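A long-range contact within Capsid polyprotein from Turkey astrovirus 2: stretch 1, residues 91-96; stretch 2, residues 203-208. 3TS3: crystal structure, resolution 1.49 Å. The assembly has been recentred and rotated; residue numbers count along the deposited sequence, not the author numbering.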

# COMPACT_ATOMS: atom_id res chain seq x y z
N GLN C 91 7.99 -6.24 -8.26
CA GLN C 91 7.44 -7.58 -8.16
C GLN C 91 8.11 -8.23 -6.96
O GLN C 91 9.29 -8.07 -6.75
CB GLN C 91 7.85 -8.32 -9.44
CG GLN C 91 7.33 -9.74 -9.59
CD GLN C 91 7.92 -10.44 -10.79
OE1 GLN C 91 9.01 -10.11 -11.24
NE2 GLN C 91 7.21 -11.42 -11.30
N PRO C 92 7.35 -8.98 -6.17
CA PRO C 92 7.85 -9.44 -4.88
C PRO C 92 9.13 -10.27 -4.97
O PRO C 92 9.99 -10.10 -4.12
CB PRO C 92 6.69 -10.28 -4.33
CG PRO C 92 5.48 -9.59 -4.86
CD PRO C 92 5.87 -9.06 -6.23
N ARG C 93 9.29 -11.10 -5.99
CA ARG C 93 10.49 -11.94 -6.10
C ARG C 93 11.78 -11.12 -6.22
O ARG C 93 12.85 -11.60 -5.90
CB ARG C 93 10.36 -12.93 -7.26
CG ARG C 93 10.35 -12.26 -8.61
CD ARG C 93 10.28 -13.21 -9.78
NE ARG C 93 10.33 -12.45 -11.02
CZ ARG C 93 11.45 -12.10 -11.65
NH1 ARG C 93 12.64 -12.49 -11.19
NH2 ARG C 93 11.37 -11.37 -12.76
N LEU C 94 11.67 -9.90 -6.73
CA LEU C 94 12.81 -9.01 -6.90
C LEU C 94 13.45 -8.52 -5.60
O LEU C 94 14.65 -8.32 -5.53
CB LEU C 94 12.43 -7.82 -7.77
CG LEU C 94 11.86 -8.14 -9.16
CD1 LEU C 94 11.51 -6.85 -9.87
CD2 LEU C 94 12.88 -8.95 -9.96
N GLY C 95 12.62 -8.25 -4.61
CA GLY C 95 13.10 -7.76 -3.33
C GLY C 95 13.46 -6.28 -3.34
O GLY C 95 13.97 -5.76 -2.37
N VAL C 96 13.21 -5.61 -4.46
CA VAL C 96 13.57 -4.21 -4.65
C VAL C 96 12.75 -3.19 -3.86
O VAL C 96 13.20 -2.07 -3.66
CB VAL C 96 13.63 -3.78 -6.14
CG1 VAL C 96 14.75 -4.53 -6.86
CG2 VAL C 96 12.30 -4.00 -6.83
N LEU C 203 -1.29 -12.91 -9.55
CA LEU C 203 -0.84 -11.90 -8.60
C LEU C 203 -0.17 -12.48 -7.35
O LEU C 203 -0.70 -13.37 -6.73
CB LEU C 203 -2.03 -11.03 -8.18
CG LEU C 203 -1.76 -9.88 -7.22
CD1 LEU C 203 -0.71 -8.94 -7.78
CD2 LEU C 203 -3.04 -9.14 -6.93
N ARG C 204 0.99 -11.93 -7.01
CA ARG C 204 1.66 -12.24 -5.76
C ARG C 204 1.88 -10.90 -5.06
O ARG C 204 2.22 -9.92 -5.70
CB ARG C 204 3.01 -12.89 -6.00
CG ARG C 204 2.94 -14.18 -6.76
CD ARG C 204 2.25 -15.23 -5.93
NE ARG C 204 2.26 -16.52 -6.60
CZ ARG C 204 1.31 -16.92 -7.42
NH1 ARG C 204 0.28 -16.14 -7.67
NH2 ARG C 204 1.39 -18.11 -7.99
N THR C 205 1.65 -10.87 -3.75
CA THR C 205 1.86 -9.65 -2.98
C THR C 205 2.84 -9.82 -1.81
O THR C 205 3.09 -8.89 -1.07
CB THR C 205 0.52 -9.07 -2.47
OG1 THR C 205 0.03 -9.85 -1.38
CG2 THR C 205 -0.52 -9.09 -3.58
N VAL C 206 3.38 -11.03 -1.68
CA VAL C 206 4.29 -11.37 -0.61
C VAL C 206 5.47 -12.10 -1.23
O VAL C 206 5.28 -12.98 -2.06
CB VAL C 206 3.60 -12.29 0.42
CG1 VAL C 206 4.60 -12.80 1.47
CG2 VAL C 206 2.43 -11.58 1.07
N GLN C 207 6.67 -11.74 -0.81
CA GLN C 207 7.87 -12.43 -1.28
C GLN C 207 8.06 -13.71 -0.46
O GLN C 207 7.96 -13.70 0.75
CB GLN C 207 9.09 -11.51 -1.11
CG GLN C 207 10.42 -12.16 -1.48
CD GLN C 207 11.61 -11.26 -1.20
OE1 GLN C 207 11.59 -10.47 -0.27
NE2 GLN C 207 12.65 -11.40 -2.01
N PHE C 208 8.33 -14.82 -1.14
CA PHE C 208 8.56 -16.09 -0.46
C PHE C 208 9.97 -16.61 -0.71
O PHE C 208 10.35 -16.79 -1.85
CB PHE C 208 7.54 -17.14 -0.87
CG PHE C 208 7.54 -18.35 0.02
CD1 PHE C 208 6.95 -18.30 1.27
CD2 PHE C 208 8.15 -19.52 -0.38
CE1 PHE C 208 6.95 -19.39 2.09
CE2 PHE C 208 8.16 -20.62 0.45
CZ PHE C 208 7.56 -20.55 1.69
O HOH W 1 13.00 -13.47 -3.94

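This is a small packing contact, centred on Pro 92 and Gln 207, in which van der Waals contact does most of the work and one water supplies the polar link. The two stretches bury 229 Å² between them, both sides summed, and no direct hydrogen bond crosses from one to the other. Pro 92 and Gln 207 account for 91 and 68 Å² of that area, and their CA atoms lie 4.7 Å apart.

Pro 92 directs its CA-to-CB bond toward the other stretch, and its compact ring rests against the irregular backbone of Arg 204 to Val 206: CG lies 3.4 Å from Arg 204 O and 4.0 Å from Thr 205 C, while CB is 3.8 Å from Val 206 O. A short, rigid, apolar ring suits this buried position, since it fills space against the main chain without bringing in a polar group of its own. The CA-to-CB bonds of Thr 205 and Val 206 point away, and their closest atoms to Pro 92 are main-chain ones.

Gln 207 leaves its backbone sideways and extends with chi1 and chi2 both t (176° and -175°). Its aliphatic part packs on Pro 92, with CG 3.4 Å from Pro 92 O and the two CB atoms 4.2 Å apart. This carries the amide on to Gly 95, whose CA is 3.9 Å from Gln 207 NE2. An ideal CB on Gly 95 would lie 3.4 Å from that nitrogen, and its phi of 78° by itself favours glycine.

Gln 207 NE2 and Arg 93 O are 3.9 Å apart, and water 1 bridges them: it donates to Arg 93 O at 2.7 Å and accepts from Gln 207 NE2 at 2.9 Å. The turn that carries Arg 93 O is braced internally by backbone hydrogen bonds from Leu 94 N to Gln 91 O (3.0 Å) and Gly 95 N to Pro 92 O (3.3 Å).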